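PDB 3QWN: hypothetical nigD-like protein from Bacteroides caccae, which is of unverified function but, as a NigD-like immunity protein, probably protects its producer against a bacteriocin-type toxin. Local coordinates for residues T51-S63 with A70-T82. Numbering follows the deposited sequence.
Sequences TSRRVMSNYETLS and AVIYSLQSLVTPT
The carbonyl oxygen N58 O takes two amide protons at once, from Y73 N at 2.7 Å and from S74 N at 3.0 Å, the latter lying in the carbonyl plane on a lone pair. This shared acceptor marks a classic beta bulge, where the antiparallel register slips by one residue between N58 and Y59. Next to it S74 O is also doubly held: S57 OG, swung anti to its own backbone N (chi1 -177°), arrives almost straight down the C=O at 2.9 Å, while N58 N sits well above the carbonyl plane. From the bulge itself the Y73 ring extends alongside E60, whose CG meets the ring edge in its plane; Y73 OH donates to E60 OE2 at 3.0 Å, from above the carboxylate plane. N58 OD1 lies 3.3 Å from Y73 CB, and the amide's ND2 turns to K11 O. M56 and Q76 are paired through both backbone bonds. A water bridges the two backbones, donating to R54 O and accepting from L78 N. L78 points toward the partner strand, laying CD1 against R54 CG and CD2 3.7 Å from M56 SE; F14 packs against all three, and Y163 against M56 and L78. R54's guanidinium reaches on to D31. The whole is a bulged antiparallel beta hairpin, 52-63 with 68-77, in the OB-family N-terminal domain.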
# COMPACT_ATOMS: atom_id res chain seq x y z
N THR A 51 -16.11 -4.37 -10.58
CA THR A 51 -14.91 -4.73 -9.81
C THR A 51 -14.65 -3.65 -8.79
O THR A 51 -15.23 -2.56 -8.87
CB THR A 51 -13.67 -4.97 -10.69
OG1 THR A 51 -13.27 -3.76 -11.36
CG2 THR A 51 -13.87 -6.12 -11.69
N SER A 52 -13.77 -3.97 -7.82
CA SER A 52 -13.24 -3.07 -6.79
C SER A 52 -11.75 -2.95 -6.95
O SER A 52 -11.07 -3.93 -7.26
CB SER A 52 -13.54 -3.56 -5.38
OG SER A 52 -14.93 -3.49 -5.13
N ARG A 53 -11.24 -1.75 -6.74
CA ARG A 53 -9.81 -1.47 -6.78
C ARG A 53 -9.42 -0.61 -5.60
O ARG A 53 -10.14 0.32 -5.25
CB ARG A 53 -9.40 -0.78 -8.09
CG ARG A 53 -9.66 -1.62 -9.31
CD ARG A 53 -8.96 -1.08 -10.54
NE ARG A 53 -7.57 -1.51 -10.58
CZ ARG A 53 -7.15 -2.65 -11.10
NH1 ARG A 53 -8.02 -3.52 -11.62
NH2 ARG A 53 -5.85 -2.94 -11.11
N ARG A 54 -8.27 -0.95 -4.99
CA ARG A 54 -7.58 -0.20 -3.95
C ARG A 54 -6.76 0.85 -4.72
O ARG A 54 -5.92 0.47 -5.53
CB ARG A 54 -6.71 -1.16 -3.11
CG ARG A 54 -5.88 -0.55 -1.99
CD ARG A 54 -6.75 -0.17 -0.84
NE ARG A 54 -6.01 0.32 0.33
CZ ARG A 54 -6.61 0.85 1.40
NH1 ARG A 54 -7.94 0.97 1.43
NH2 ARG A 54 -5.90 1.29 2.42
N VAL A 55 -7.06 2.16 -4.53
CA VAL A 55 -6.45 3.26 -5.29
C VAL A 55 -6.13 4.47 -4.39
O VAL A 55 -6.58 4.53 -3.25
CB VAL A 55 -7.43 3.72 -6.46
CG1 VAL A 55 -7.60 2.65 -7.54
CG2 VAL A 55 -8.79 4.17 -5.92
N MSE A 56 -5.41 5.46 -4.95
CA MSE A 56 -5.16 6.79 -4.38
C MSE A 56 -6.19 7.77 -5.00
O MSE A 56 -6.51 7.71 -6.20
CB MSE A 56 -3.72 7.28 -4.62
CG MSE A 56 -2.68 6.37 -3.96
SE MSE A 56 -2.99 6.11 -2.03
CE MSE A 56 -2.76 7.96 -1.46
N SER A 57 -6.75 8.65 -4.19
CA SER A 57 -7.76 9.56 -4.73
C SER A 57 -7.80 10.87 -4.00
O SER A 57 -7.68 10.94 -2.78
CB SER A 57 -9.14 8.91 -4.65
OG SER A 57 -10.19 9.68 -5.21
N ASN A 58 -8.09 11.91 -4.78
CA ASN A 58 -8.47 13.22 -4.31
C ASN A 58 -9.98 13.29 -4.53
O ASN A 58 -10.46 13.19 -5.66
CB ASN A 58 -7.73 14.37 -4.99
CG ASN A 58 -8.12 15.72 -4.43
OD1 ASN A 58 -8.95 16.42 -4.97
ND2 ASN A 58 -7.63 16.07 -3.27
N TYR A 59 -10.72 13.40 -3.44
CA TYR A 59 -12.17 13.44 -3.51
C TYR A 59 -12.68 14.30 -2.38
O TYR A 59 -11.98 14.50 -1.38
CB TYR A 59 -12.75 11.98 -3.40
CG TYR A 59 -12.71 11.42 -2.00
CD1 TYR A 59 -11.54 10.86 -1.48
CD2 TYR A 59 -13.82 11.49 -1.17
CE1 TYR A 59 -11.50 10.34 -0.18
CE2 TYR A 59 -13.78 10.99 0.14
CZ TYR A 59 -12.62 10.41 0.63
OH TYR A 59 -12.58 9.91 1.92
N GLU A 60 -13.95 14.70 -2.47
CA GLU A 60 -14.55 15.39 -1.35
C GLU A 60 -15.93 14.80 -1.07
O GLU A 60 -16.57 14.25 -1.97
CB GLU A 60 -14.58 16.91 -1.53
CG GLU A 60 -15.69 17.50 -2.37
CD GLU A 60 -15.71 19.02 -2.30
OE1 GLU A 60 -15.24 19.58 -1.28
OE2 GLU A 60 -16.21 19.64 -3.26
N THR A 61 -16.35 14.89 0.17
CA THR A 61 -17.65 14.44 0.67
C THR A 61 -18.59 15.64 0.72
O THR A 61 -18.23 16.67 1.32
CB THR A 61 -17.40 13.81 2.04
OG1 THR A 61 -16.69 12.59 1.81
CG2 THR A 61 -18.67 13.56 2.83
N LEU A 62 -19.80 15.54 0.09
CA LEU A 62 -20.79 16.62 0.16
C LEU A 62 -22.01 16.12 0.90
O LEU A 62 -22.57 15.09 0.51
CB LEU A 62 -21.22 17.14 -1.23
CG LEU A 62 -20.21 17.32 -2.34
CD1 LEU A 62 -20.92 17.33 -3.63
CD2 LEU A 62 -19.45 18.58 -2.19
N SER A 63 -22.48 16.87 1.90
CA SER A 63 -23.61 16.42 2.69
C SER A 63 -24.79 17.37 2.62
O SER A 63 -24.61 18.59 2.61
CB SER A 63 -23.16 16.24 4.15
OG SER A 63 -24.23 15.76 4.97
N ALA A 70 -19.87 11.29 -2.66
CA ALA A 70 -18.49 11.59 -2.97
C ALA A 70 -18.37 12.14 -4.37
O ALA A 70 -19.00 11.62 -5.28
CB ALA A 70 -17.63 10.32 -2.85
N VAL A 71 -17.53 13.18 -4.54
CA VAL A 71 -17.12 13.81 -5.80
C VAL A 71 -15.62 13.51 -5.96
O VAL A 71 -14.84 13.87 -5.07
CB VAL A 71 -17.45 15.31 -5.88
CG1 VAL A 71 -16.94 15.90 -7.20
CG2 VAL A 71 -18.94 15.52 -5.75
N ILE A 72 -15.25 12.78 -7.03
CA ILE A 72 -13.86 12.39 -7.27
C ILE A 72 -13.19 13.41 -8.17
O ILE A 72 -13.68 13.68 -9.26
CB ILE A 72 -13.75 10.94 -7.84
CG1 ILE A 72 -14.35 9.91 -6.85
CG2 ILE A 72 -12.30 10.56 -8.23
CD1 ILE A 72 -14.65 8.55 -7.48
N TYR A 73 -12.05 13.92 -7.74
CA TYR A 73 -11.27 14.91 -8.51
C TYR A 73 -10.06 14.25 -9.15
O TYR A 73 -9.67 14.67 -10.23
CB TYR A 73 -10.86 16.10 -7.62
CG TYR A 73 -12.08 16.90 -7.19
CD1 TYR A 73 -12.70 17.79 -8.07
CD2 TYR A 73 -12.65 16.73 -5.93
CE1 TYR A 73 -13.88 18.46 -7.71
CE2 TYR A 73 -13.79 17.41 -5.56
CZ TYR A 73 -14.42 18.27 -6.45
OH TYR A 73 -15.55 18.96 -6.06
N SER A 74 -9.46 13.24 -8.51
CA SER A 74 -8.33 12.49 -9.10
C SER A 74 -8.30 11.07 -8.61
O SER A 74 -8.80 10.79 -7.54
CB SER A 74 -6.99 13.18 -8.87
OG SER A 74 -6.48 12.90 -7.58
N LEU A 75 -7.80 10.17 -9.44
CA LEU A 75 -7.62 8.75 -9.17
C LEU A 75 -6.34 8.29 -9.73
O LEU A 75 -6.00 8.66 -10.85
CB LEU A 75 -8.72 7.87 -9.78
CG LEU A 75 -10.07 7.80 -9.12
CD1 LEU A 75 -11.04 7.02 -10.01
CD2 LEU A 75 -10.01 7.17 -7.72
N GLN A 76 -5.62 7.46 -8.98
CA GLN A 76 -4.41 6.84 -9.49
C GLN A 76 -4.20 5.51 -8.77
O GLN A 76 -4.71 5.29 -7.69
CB GLN A 76 -3.18 7.75 -9.41
CG GLN A 76 -2.61 7.95 -8.04
CD GLN A 76 -1.50 8.95 -8.09
OE1 GLN A 76 -1.69 10.13 -8.43
NE2 GLN A 76 -0.32 8.50 -7.72
N SER A 77 -3.48 4.64 -9.42
CA SER A 77 -3.20 3.33 -8.89
C SER A 77 -2.19 3.39 -7.75
O SER A 77 -1.48 4.39 -7.55
CB SER A 77 -2.67 2.44 -10.01
OG SER A 77 -1.38 2.89 -10.42
N LEU A 78 -2.16 2.30 -6.99
CA LEU A 78 -1.18 2.07 -5.94
C LEU A 78 -0.71 0.63 -6.10
O LEU A 78 -1.35 -0.15 -6.83
CB LEU A 78 -1.69 2.41 -4.53
CG LEU A 78 -2.98 1.79 -4.00
CD1 LEU A 78 -2.79 0.35 -3.62
CD2 LEU A 78 -3.40 2.47 -2.74
N VAL A 79 0.42 0.28 -5.46
CA VAL A 79 0.97 -1.08 -5.57
C VAL A 79 0.35 -1.90 -4.45
O VAL A 79 0.34 -1.44 -3.31
CB VAL A 79 2.53 -1.08 -5.53
CG1 VAL A 79 3.10 -2.44 -5.87
CG2 VAL A 79 3.11 -0.02 -6.47
N THR A 80 -0.18 -3.08 -4.77
CA THR A 80 -0.73 -4.03 -3.78
C THR A 80 0.15 -5.29 -3.81
O THR A 80 -0.22 -6.28 -4.45
CB THR A 80 -2.23 -4.35 -4.00
OG1 THR A 80 -2.45 -4.68 -5.37
CG2 THR A 80 -3.15 -3.21 -3.54
N PRO A 81 1.37 -5.25 -3.21
CA PRO A 81 2.23 -6.44 -3.29
C PRO A 81 1.82 -7.51 -2.29
O PRO A 81 1.67 -7.26 -1.08
CB PRO A 81 3.63 -5.89 -3.01
CG PRO A 81 3.41 -4.67 -2.16
CD PRO A 81 2.00 -4.17 -2.42
N THR A 82 1.64 -8.74 -2.80
CA THR A 82 1.31 -9.87 -1.94
C THR A 82 2.64 -10.36 -1.33
O THR A 82 3.58 -10.63 -2.09
CB THR A 82 0.53 -10.96 -2.69
OG1 THR A 82 -0.69 -10.40 -3.19
CG2 THR A 82 0.19 -12.16 -1.79
O HOH W 1 -4.43 0.43 -7.76